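Local coordinates for protein beta-galacturonidase (Eisenbergiella tayi, PDB 6NCW) that is a glycoside hydrolase family 2 beta-galacturonidase that cleaves beta-linked galacturonic acid from its substrates and may also act on beta-glucuronides, at residues Trp21-Ile26 against Gln55-Arg60; Glu71-Ser76 against Gly137-Val143; Ala468-Tyr472 against Trp482-Gln487. All coordinates share one frame; numbering follows the deposited sequence.

Interaction 1: residues Trp21-Ile26 against Gln55-Arg60; sequences WNFHTI and QASYSR
Asn22 and Ser59 face each other as an antiparallel hydrogen-bonded pair: Asn22 N reaches Ser59 O at 2.8 Å, and Ser59 N returns a bond of 2.8 Å to Asn22 O. His24 and Ser57 form the next such pair, with Ser57 N donating almost straight to His24 O (2.7 Å, 177° at the hydrogen), while His24 N donates to Ser57 O. A water takes up the second acceptor capacity of Asn22 O, to which it donates over 2.8 Å; it is also hydrogen-bonded to Ser57 OG and Ser59 OG, each at 2.6 Å, tying two hydroxyls on one face of the sheet to the neighbouring strand. Ser57 OG has a further partner in Glu113. Next to it, Ser57 CB lies over one face of the His24 imidazole, whose ND1 donates in the ring plane to Thr25 O from above that carbonyl's plane. The two strands are neighbours in the larger sheet of the N-terminal jelly-roll-like beta-sandwich of family 2 glycosidases, between strands 35-39 and 109-117. On the opposite face, Phe23 sets CD2 3.4 Å from Tyr58 CZ, over a face of the tyrosine ring and toward its rim; the planes stand 58° apart, neither stacked nor perpendicular. Phe23 CE2 also touches the methyl of Ala56, and Tyr58 OH bonds to Tyr46 OH. At the Trp21–Arg60 end, Arg60 turns CG between its backbone N and carbonyl carbon (chi1 63°), bringing its aliphatic chain over one face of the Trp21 indole in a CH-pi contact, CD 3.7 Å from the centroid of the five-membered ring. Trp21 NE1 and Arg60 NH1 both donate to Leu16 O.

Interaction 2: residues Glu71-Ser76 against Gly137-Val143; sequences EFKGVS and GISRGVV
Glu71 and Val143 make an antiparallel hydrogen-bonded pair, Phe72 and Val142 follow as a non-hydrogen-bonded pair, and after a shift of one residue in register Ser76 and Gly137 pair again in antiparallel sense. This is the end of the smaller sheet of the N-terminal beta-sandwich, where strands 68-72 and 142-147 give way to loops facing the TIM barrel domain. Between the two paired ends, Lys73 N donates to Gly141 O at 2.9 Å, and Gly74 O takes Arg140 N at 3.2 Å and, weakly, Ser139 N. A water accepts from Gly74 N (3.0 Å) and donates to Gly141 O, bridging the place where the strands part; it sits at the edge of the Phe72 ring, in its plane. Gly137 has a phi of 138°, a conformation that belongs to glycine, and bonds both ways with Ser76. Phe72 and Val142 point the same way side by side, CD2 3.6 Å from CG2, and Phe98 meets the Phe72 ring as well. Lys73 CB packs on Arg140 CB before the two chains diverge. Bent at chi2 (-67°), the lysine chain brings NZ back into a salt bridge with Glu71 OE2 (2.8 Å), which it meets from above the carboxylate plane; Glu317 forms a second salt bridge with NZ. Arg140 runs extended to a salt bridge from NH2 to Glu279, with NH2 also on Pro314 O and NH1 on Tyr95 O, while a water in the guanidinium plane links NH1 to Lys73 O. This arginine thereby fastens the sandwich to the barrel domain, its side chain about 11 Å from that of the galacturonate-binding His312. Between the two loops, Ser76 OG and Ser139 OG share a hydrogen bond of 2.8 Å, either one possibly the donor.

Interaction 3: residues Ala468-Tyr472 against Trp482-Gln487; sequences AGAIY and WSEEYQ
Obliquely to the Trp482 indole lie Gly469 CA, 4.1 Å from CZ3, Ala470 N and Ile471 CG1, while Trp433 meets it edge to face. The second flat pair is Tyr472 with Glu484: ring and carboxylate planes are 35° apart, and Glu484 OE2 approaches the ring obliquely, 3.9 Å from CD2. Residues 468-472 lie in the TIM-barrel loop after strand 461-466, which carries the galacturonate-binding Glu465, and residues 482-487 end that loop and start helix 484-500. Ser483 is the N-cap of that helix, its OG accepting from Tyr486 N. The two ends of the loop are tied by Ile471 N, which donates to Trp482 O at 2.9 Å. Close by, a water accepts from Trp482 N (2.8 Å) and donates to Gly469 O and Ser483 O. Trp482 NE1 donates to Phe522 O of a second subunit, and Glu484 OE2 pairs with Arg475 of a third, in addition to accepting from Gly473 N; the loop is therefore part of the tetramer interfaces. It also borders the substrate site, since Gly469 lies about 4 Å from the side chain of Lys532, and the side chains of Trp482 and Arg525 come within about 5 Å of each other, Lys532 and Arg525 both being galacturonate-binding residues. With chi1 at -177° and an extended chain, Gln487 reaches across to the loop, its amide carbon CD 3.5 Å from Ala470 CB. Its NE2 is shared between Gly533 O and Ala468 O, the latter bond measuring 2.9 Å with the donor tilted 33° from the carbonyl plane.

How the interactions relate
The contacts follow one another along the chain without overlap. Interactions 1 and 2 lie in the two facing sheets of the N-terminal sandwich, centres 14 Å apart, and strands 55-63 and 68-72 are consecutive. Their side chains touch: Ile138 CD1 lies 3.6 Å from both Trp21 CZ3 and Tyr58 CB, so Ile138 belongs to the packing between the sheets. Interaction 3 belongs to the TIM barrel, its centre about 40 Å from that of interaction 1 and 36 Å from that of interaction 2, with no touch. Interaction 2 joins sandwich to barrel, while interaction 3 joins the barrel to other subunits beside the galacturonate site.

Interaction 1: residues Trp21-Ile26 against Gln55-Arg60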
loop_
_atom_site.group_PDB
_atom_site.type_symbol
_atom_site.label_atom_id
_atom_site.label_comp_id
_atom_site.label_asym_id
_atom_site.label_seq_id
_atom_site.Cartn_x
_atom_site.Cartn_y
_atom_site.Cartn_z
ATOM N N TRP A 21 -19.501 27.921 -10.870
ATOM C CA TRP A 21 -20.228 28.938 -10.127
ATOM C C TRP A 21 -19.314 29.515 -9.055
ATOM O O TRP A 21 -18.281 28.934 -8.715
ATOM C CB TRP A 21 -21.478 28.383 -9.434
ATOM C CG TRP A 21 -22.556 27.775 -10.287
ATOM C CD1 TRP A 21 -22.422 27.156 -11.506
ATOM C CD2 TRP A 21 -23.949 27.729 -9.961
ATOM N NE1 TRP A 21 -23.663 26.723 -11.954
ATOM C CE2 TRP A 21 -24.610 27.068 -11.020
ATOM C CE3 TRP A 21 -24.706 28.183 -8.864
ATOM C CZ2 TRP A 21 -25.979 26.843 -11.013
ATOM C CZ3 TRP A 21 -26.066 27.956 -8.860
ATOM C CH2 TRP A 21 -26.689 27.286 -9.925
ATOM N N ASN A 22 -19.713 30.653 -8.500
ATOM C CA ASN A 22 -18.976 31.218 -7.380
ATOM C C ASN A 22 -19.430 30.549 -6.098
ATOM O O ASN A 22 -20.631 30.381 -5.875
ATOM C CB ASN A 22 -19.191 32.728 -7.285
ATOM C CG ASN A 22 -18.396 33.482 -8.315
ATOM O OD1 ASN A 22 -17.308 33.063 -8.706
ATOM N ND2 ASN A 22 -18.930 34.598 -8.760
ATOM N N PHE A 23 -18.458 30.194 -5.247
ATOM C CA PHE A 23 -18.674 29.390 -4.056
ATOM C C PHE A 23 -17.958 29.999 -2.861
ATOM O O PHE A 23 -16.798 30.402 -2.958
ATOM C CB PHE A 23 -18.172 27.946 -4.275
ATOM C CG PHE A 23 -18.206 27.076 -3.030
ATOM C CD1 PHE A 23 -17.062 26.882 -2.259
ATOM C CD2 PHE A 23 -19.373 26.426 -2.656
ATOM C CE1 PHE A 23 -17.089 26.062 -1.121
ATOM C CE2 PHE A 23 -19.411 25.613 -1.522
ATOM C CZ PHE A 23 -18.266 25.424 -0.755
ATOM N N HIS A 24 -18.652 30.035 -1.725
ATOM C CA HIS A 24 -18.018 30.346 -0.455
ATOM C C HIS A 24 -18.870 29.758 0.669
ATOM O O HIS A 24 -20.095 29.675 0.546
ATOM C CB HIS A 24 -17.801 31.862 -0.280
ATOM C CG HIS A 24 -19.056 32.671 -0.260
ATOM N ND1 HIS A 24 -19.782 32.890 0.891
ATOM C CD2 HIS A 24 -19.701 33.338 -1.247
ATOM C CE1 HIS A 24 -20.823 33.651 0.612
ATOM N NE2 HIS A 24 -20.800 33.931 -0.679
ATOM N N THR A 25 -18.200 29.292 1.736
ATOM C CA THR A 25 -18.898 28.873 2.944
ATOM C C THR A 25 -19.472 30.098 3.667
ATOM O O THR A 25 -18.989 31.221 3.506
ATOM C CB THR A 25 -17.960 28.117 3.897
ATOM O OG1 THR A 25 -16.893 28.981 4.312
ATOM C CG2 THR A 25 -17.383 26.867 3.236
ATOM N N ILE A 26 -20.504 29.876 4.484
ATOM C CA ILE A 26 -21.076 30.953 5.286
ATOM C C ILE A 26 -21.234 30.505 6.731
ATOM O O ILE A 26 -21.250 29.314 7.044
ATOM C CB ILE A 26 -22.424 31.453 4.732
ATOM C CG1 ILE A 26 -23.443 30.328 4.683
ATOM C CG2 ILE A 26 -22.247 32.044 3.350
ATOM C CD1 ILE A 26 -24.742 30.746 3.983
ATOM N N GLN A 55 -23.369 25.379 6.081
ATOM C CA GLN A 55 -23.949 26.048 4.923
ATOM C C GLN A 55 -22.868 26.615 4.014
ATOM O O GLN A 55 -21.806 27.048 4.472
ATOM C CB GLN A 55 -24.846 27.216 5.342
ATOM C CG GLN A 55 -26.003 26.872 6.255
ATOM C CD GLN A 55 -26.742 28.124 6.673
ATOM O OE1 GLN A 55 -26.120 29.100 7.090
ATOM N NE2 GLN A 55 -28.065 28.116 6.541
ATOM N N ALA A 56 -23.179 26.676 2.725
ATOM C CA ALA A 56 -22.317 27.360 1.777
ATOM C C ALA A 56 -23.189 27.957 0.680
ATOM O O ALA A 56 -24.329 27.541 0.483
ATOM C CB ALA A 56 -21.267 26.414 1.198
ATOM N N SER A 57 -22.655 28.948 -0.030
ATOM C CA SER A 57 -23.410 29.627 -1.080
ATOM C C SER A 57 -22.803 29.362 -2.454
ATOM O O SER A 57 -21.592 29.517 -2.645
ATOM C CB SER A 57 -23.480 31.136 -0.822
ATOM O OG SER A 57 -23.410 31.851 -2.045
ATOM N N TYR A 58 -23.656 28.992 -3.409
ATOM C CA TYR A 58 -23.314 28.912 -4.827
ATOM C C TYR A 58 -24.073 29.988 -5.593
ATOM O O TYR A 58 -25.280 30.153 -5.399
ATOM C CB TYR A 58 -23.693 27.549 -5.425
ATOM C CG TYR A 58 -22.884 26.352 -4.959
ATOM C CD1 TYR A 58 -21.909 25.787 -5.786
ATOM C CD2 TYR A 58 -23.125 25.755 -3.720
ATOM C CE1 TYR A 58 -21.178 24.675 -5.383
ATOM C CE2 TYR A 58 -22.388 24.640 -3.309
ATOM C CZ TYR A 58 -21.420 24.109 -4.145
ATOM O OH TYR A 58 -20.676 23.009 -3.749
ATOM N N SER A 59 -23.393 30.692 -6.497
ATOM C CA SER A 59 -24.082 31.722 -7.258
ATOM C C SER A 59 -23.507 31.839 -8.662
ATOM O O SER A 59 -22.338 31.523 -8.912
ATOM C CB SER A 59 -24.020 33.073 -6.531
ATOM O OG SER A 59 -22.711 33.327 -6.039
ATOM N N ARG A 60 -24.359 32.291 -9.575
ATOM C CA ARG A 60 -23.995 32.631 -10.946
ATOM C C ARG A 60 -25.074 33.563 -11.488
ATOM O O ARG A 60 -26.036 33.890 -10.792
ATOM C CB ARG A 60 -23.873 31.385 -11.824
ATOM C CG ARG A 60 -25.173 30.608 -11.980
ATOM C CD ARG A 60 -25.091 29.689 -13.218
ATOM N NE ARG A 60 -25.102 30.475 -14.453
ATOM C CZ ARG A 60 -24.737 30.025 -15.656
ATOM N NH1 ARG A 60 -24.315 28.775 -15.820
ATOM N NH2 ARG A 60 -24.786 30.840 -16.703
HETATM O O HOH W 1 -21.661 32.140 -3.941
HETATM O O HOH W 2 -21.951 27.020 8.706
#

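Interaction 2: residues Glu71-Ser76 against Gly137-Val143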
loop_
_atom_site.group_PDB
_atom_site.type_symbol
_atom_site.label_atom_id
_atom_site.label_comp_id
_atom_site.label_asym_id
_atom_site.label_seq_id
_atom_site.Cartn_x
_atom_site.Cartn_y
_atom_site.Cartn_z
ATOM N N GLU A 71 -35.102 23.999 -12.683
ATOM C CA GLU A 71 -35.114 22.633 -12.180
ATOM C C GLU A 71 -33.759 22.277 -11.574
ATOM O O GLU A 71 -32.715 22.430 -12.223
ATOM C CB GLU A 71 -35.472 21.612 -13.257
ATOM C CG GLU A 71 -35.553 20.192 -12.635
ATOM C CD GLU A 71 -35.897 19.099 -13.620
ATOM O OE1 GLU A 71 -35.826 19.341 -14.845
ATOM O OE2 GLU A 71 -36.229 17.983 -13.150
ATOM N N PHE A 72 -33.787 21.807 -10.336
ATOM C CA PHE A 72 -32.601 21.323 -9.634
ATOM C C PHE A 72 -32.683 19.807 -9.505
ATOM O O PHE A 72 -33.625 19.283 -8.899
ATOM C CB PHE A 72 -32.488 21.988 -8.269
ATOM C CG PHE A 72 -32.287 23.474 -8.356
ATOM C CD1 PHE A 72 -33.379 24.326 -8.490
ATOM C CD2 PHE A 72 -31.008 24.016 -8.340
ATOM C CE1 PHE A 72 -33.193 25.708 -8.592
ATOM C CE2 PHE A 72 -30.819 25.399 -8.448
ATOM C CZ PHE A 72 -31.914 26.238 -8.575
ATOM N N LYS A 73 -31.708 19.104 -10.082
ATOM C CA LYS A 73 -31.751 17.646 -10.047
ATOM C C LYS A 73 -31.243 17.072 -8.726
ATOM O O LYS A 73 -31.614 15.948 -8.375
ATOM C CB LYS A 73 -30.945 17.059 -11.206
ATOM C CG LYS A 73 -31.558 17.304 -12.586
ATOM C CD LYS A 73 -32.877 16.566 -12.765
ATOM C CE LYS A 73 -33.372 16.714 -14.214
ATOM N NZ LYS A 73 -34.677 16.039 -14.449
ATOM N N GLY A 74 -30.404 17.801 -8.000
ATOM C CA GLY A 74 -30.067 17.422 -6.647
ATOM C C GLY A 74 -29.198 18.450 -5.958
ATOM O O GLY A 74 -28.178 18.868 -6.503
ATOM N N VAL A 75 -29.586 18.868 -4.757
ATOM C CA VAL A 75 -28.765 19.725 -3.909
ATOM C C VAL A 75 -28.585 19.003 -2.578
ATOM O O VAL A 75 -29.578 18.666 -1.915
ATOM C CB VAL A 75 -29.397 21.113 -3.699
ATOM C CG1 VAL A 75 -28.501 21.975 -2.811
ATOM C CG2 VAL A 75 -29.688 21.825 -5.044
ATOM N N SER A 76 -27.324 18.781 -2.175
ATOM C CA SER A 76 -27.013 18.019 -0.965
ATOM C C SER A 76 -26.825 18.945 0.234
ATOM O O SER A 76 -25.954 19.816 0.205
ATOM C CB SER A 76 -25.742 17.187 -1.164
ATOM O OG SER A 76 -25.913 16.182 -2.142
ATOM N N GLY A 137 -23.439 20.362 -1.441
ATOM C CA GLY A 137 -23.231 21.003 -2.721
ATOM C C GLY A 137 -24.340 20.775 -3.719
ATOM O O GLY A 137 -25.342 20.114 -3.426
ATOM N N ILE A 138 -24.172 21.347 -4.907
ATOM C CA ILE A 138 -25.106 21.142 -6.009
ATOM C C ILE A 138 -24.580 19.917 -6.745
ATOM O O ILE A 138 -23.792 20.023 -7.691
ATOM C CB ILE A 138 -25.207 22.369 -6.917
ATOM C CG1 ILE A 138 -25.436 23.644 -6.082
ATOM C CG2 ILE A 138 -26.306 22.169 -7.940
ATOM C CD1 ILE A 138 -25.702 24.899 -6.930
ATOM N N SER A 139 -25.041 18.743 -6.315
ATOM C CA SER A 139 -24.446 17.470 -6.700
ATOM C C SER A 139 -25.015 16.873 -7.988
ATOM O O SER A 139 -24.440 15.895 -8.498
ATOM C CB SER A 139 -24.601 16.468 -5.544
ATOM O OG SER A 139 -25.883 16.576 -4.940
ATOM N N ARG A 140 -26.133 17.395 -8.504
ATOM C CA ARG A 140 -26.657 17.036 -9.824
ATOM C C ARG A 140 -27.029 18.332 -10.554
ATOM O O ARG A 140 -26.890 19.428 -10.012
ATOM C CB ARG A 140 -27.847 16.064 -9.719
ATOM C CG ARG A 140 -27.516 14.752 -9.011
ATOM C CD ARG A 140 -28.726 13.853 -8.884
ATOM N NE ARG A 140 -28.445 12.736 -7.982
ATOM C CZ ARG A 140 -29.375 11.976 -7.410
ATOM N NH1 ARG A 140 -30.663 12.204 -7.649
ATOM N NH2 ARG A 140 -29.016 10.994 -6.584
ATOM N N GLY A 141 -27.477 18.214 -11.799
ATOM C CA GLY A 141 -27.521 19.358 -12.695
ATOM C C GLY A 141 -28.596 20.380 -12.361
ATOM O O GLY A 141 -29.434 20.195 -11.474
ATOM N N VAL A 142 -28.553 21.495 -13.106
ATOM C CA VAL A 142 -29.473 22.622 -12.949
ATOM C C VAL A 142 -29.898 23.092 -14.335
ATOM O O VAL A 142 -29.057 23.248 -15.231
ATOM C CB VAL A 142 -28.843 23.791 -12.166
ATOM C CG1 VAL A 142 -29.805 24.963 -12.083
ATOM C CG2 VAL A 142 -28.424 23.357 -10.768
ATOM N N VAL A 143 -31.199 23.316 -14.515
ATOM C CA VAL A 143 -31.771 23.622 -15.825
ATOM C C VAL A 143 -32.650 24.860 -15.714
ATOM O O VAL A 143 -33.520 24.929 -14.838
ATOM C CB VAL A 143 -32.595 22.450 -16.390
ATOM C CG1 VAL A 143 -33.203 22.845 -17.740
ATOM C CG2 VAL A 143 -31.724 21.229 -16.569
HETATM O O HOH W 3 -31.931 13.896 -9.983
HETATM O O HOH W 4 -29.374 20.544 -8.551
#

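Interaction 3: residues Ala468-Tyr472 against Trp482-Gln487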
loop_
_atom_site.group_PDB
_atom_site.type_symbol
_atom_site.label_atom_id
_atom_site.label_comp_id
_atom_site.label_asym_id
_atom_site.label_seq_id
_atom_site.Cartn_x
_atom_site.Cartn_y
_atom_site.Cartn_z
ATOM N N ALA A 468 -18.767 -9.125 2.559
ATOM C CA ALA A 468 -17.690 -9.213 3.538
ATOM C C ALA A 468 -16.705 -8.068 3.330
ATOM O O ALA A 468 -16.492 -7.609 2.203
ATOM C CB ALA A 468 -16.962 -10.558 3.425
ATOM N N GLY A 469 -16.069 -7.649 4.418
ATOM C CA GLY A 469 -15.069 -6.599 4.325
ATOM C C GLY A 469 -13.748 -7.119 3.791
ATOM O O GLY A 469 -13.420 -8.303 3.898
ATOM N N ALA A 470 -12.984 -6.207 3.198
ATOM C CA ALA A 470 -11.597 -6.458 2.830
ATOM C C ALA A 470 -10.934 -5.112 2.586
ATOM O O ALA A 470 -11.446 -4.305 1.805
ATOM C CB ALA A 470 -11.487 -7.325 1.580
ATOM N N ILE A 471 -9.804 -4.867 3.241
ATOM C CA ILE A 471 -9.026 -3.666 2.963
ATOM C C ILE A 471 -8.111 -3.992 1.793
ATOM O O ILE A 471 -7.262 -4.880 1.905
ATOM C CB ILE A 471 -8.222 -3.216 4.195
ATOM C CG1 ILE A 471 -9.168 -2.900 5.367
ATOM C CG2 ILE A 471 -7.361 -2.006 3.829
ATOM C CD1 ILE A 471 -8.456 -2.885 6.753
ATOM N N TYR A 472 -8.302 -3.288 0.670
ATOM C CA TYR A 472 -7.523 -3.543 -0.538
ATOM C C TYR A 472 -6.047 -3.439 -0.231
ATOM O O TYR A 472 -5.586 -2.438 0.323
ATOM C CB TYR A 472 -7.890 -2.550 -1.662
ATOM C CG TYR A 472 -7.068 -2.713 -2.937
ATOM C CD1 TYR A 472 -6.019 -1.846 -3.239
ATOM C CD2 TYR A 472 -7.327 -3.745 -3.828
ATOM C CE1 TYR A 472 -5.263 -1.999 -4.389
ATOM C CE2 TYR A 472 -6.569 -3.907 -4.982
ATOM C CZ TYR A 472 -5.544 -3.027 -5.262
ATOM O OH TYR A 472 -4.795 -3.185 -6.420
ATOM N N TRP A 482 -10.674 -9.015 7.258
ATOM C CA TRP A 482 -10.202 -7.790 6.605
ATOM C C TRP A 482 -9.165 -8.068 5.516
ATOM O O TRP A 482 -8.885 -7.175 4.723
ATOM C CB TRP A 482 -9.647 -6.737 7.587
ATOM C CG TRP A 482 -10.686 -6.258 8.615
ATOM C CD1 TRP A 482 -10.685 -6.498 9.967
ATOM C CD2 TRP A 482 -11.855 -5.460 8.353
ATOM N NE1 TRP A 482 -11.788 -5.901 10.563
ATOM C CE2 TRP A 482 -12.516 -5.257 9.591
ATOM C CE3 TRP A 482 -12.418 -4.908 7.191
ATOM C CZ2 TRP A 482 -13.701 -4.525 9.692
ATOM C CZ3 TRP A 482 -13.588 -4.173 7.303
ATOM C CH2 TRP A 482 -14.224 -3.998 8.538
ATOM N N SER A 483 -8.580 -9.276 5.453
ATOM C CA SER A 483 -7.717 -9.623 4.331
ATOM C C SER A 483 -8.546 -9.938 3.087
ATOM O O SER A 483 -9.691 -10.392 3.168
ATOM C CB SER A 483 -6.818 -10.829 4.656
ATOM O OG SER A 483 -7.552 -12.050 4.718
ATOM N N GLU A 484 -7.936 -9.704 1.924
ATOM C CA GLU A 484 -8.591 -10.022 0.667
ATOM C C GLU A 484 -8.820 -11.518 0.514
ATOM O O GLU A 484 -9.810 -11.928 -0.103
ATOM C CB GLU A 484 -7.758 -9.488 -0.506
ATOM C CG GLU A 484 -7.754 -7.959 -0.625
ATOM C CD GLU A 484 -7.103 -7.474 -1.912
ATOM O OE1 GLU A 484 -7.650 -7.787 -2.998
ATOM O OE2 GLU A 484 -6.044 -6.790 -1.837
ATOM N N GLU A 485 -7.905 -12.348 1.027
ATOM C CA GLU A 485 -8.108 -13.796 0.955
ATOM C C GLU A 485 -9.355 -14.211 1.706
ATOM O O GLU A 485 -10.154 -15.007 1.206
ATOM C CB GLU A 485 -6.902 -14.539 1.510
ATOM C CG GLU A 485 -5.671 -14.362 0.673
ATOM C CD GLU A 485 -4.752 -13.273 1.230
ATOM O OE1 GLU A 485 -5.201 -12.467 2.083
ATOM O OE2 GLU A 485 -3.578 -13.236 0.805
ATOM N N TYR A 486 -9.551 -13.689 2.914
ATOM C CA TYR A 486 -10.758 -14.081 3.619
ATOM C C TYR A 486 -11.997 -13.649 2.845
ATOM O O TYR A 486 -12.994 -14.376 2.806
ATOM C CB TYR A 486 -10.806 -13.511 5.033
ATOM C CG TYR A 486 -12.040 -14.019 5.739
ATOM C CD1 TYR A 486 -13.227 -13.288 5.736
ATOM C CD2 TYR A 486 -12.040 -15.272 6.340
ATOM C CE1 TYR A 486 -14.376 -13.772 6.365
ATOM C CE2 TYR A 486 -13.165 -15.757 6.971
ATOM C CZ TYR A 486 -14.337 -15.003 6.982
ATOM O OH TYR A 486 -15.463 -15.510 7.600
ATOM N N GLN A 487 -11.965 -12.458 2.237
ATOM C CA GLN A 487 -13.144 -11.996 1.516
ATOM C C GLN A 487 -13.459 -12.926 0.352
ATOM O O GLN A 487 -14.630 -13.134 0.017
ATOM C CB GLN A 487 -12.958 -10.567 1.007
ATOM C CG GLN A 487 -14.214 -10.027 0.319
ATOM C CD GLN A 487 -13.983 -8.715 -0.424
ATOM O OE1 GLN A 487 -13.007 -8.570 -1.189
ATOM N NE2 GLN A 487 -14.877 -7.750 -0.208
HETATM O O HOH W 5 -11.877 -10.203 4.982
#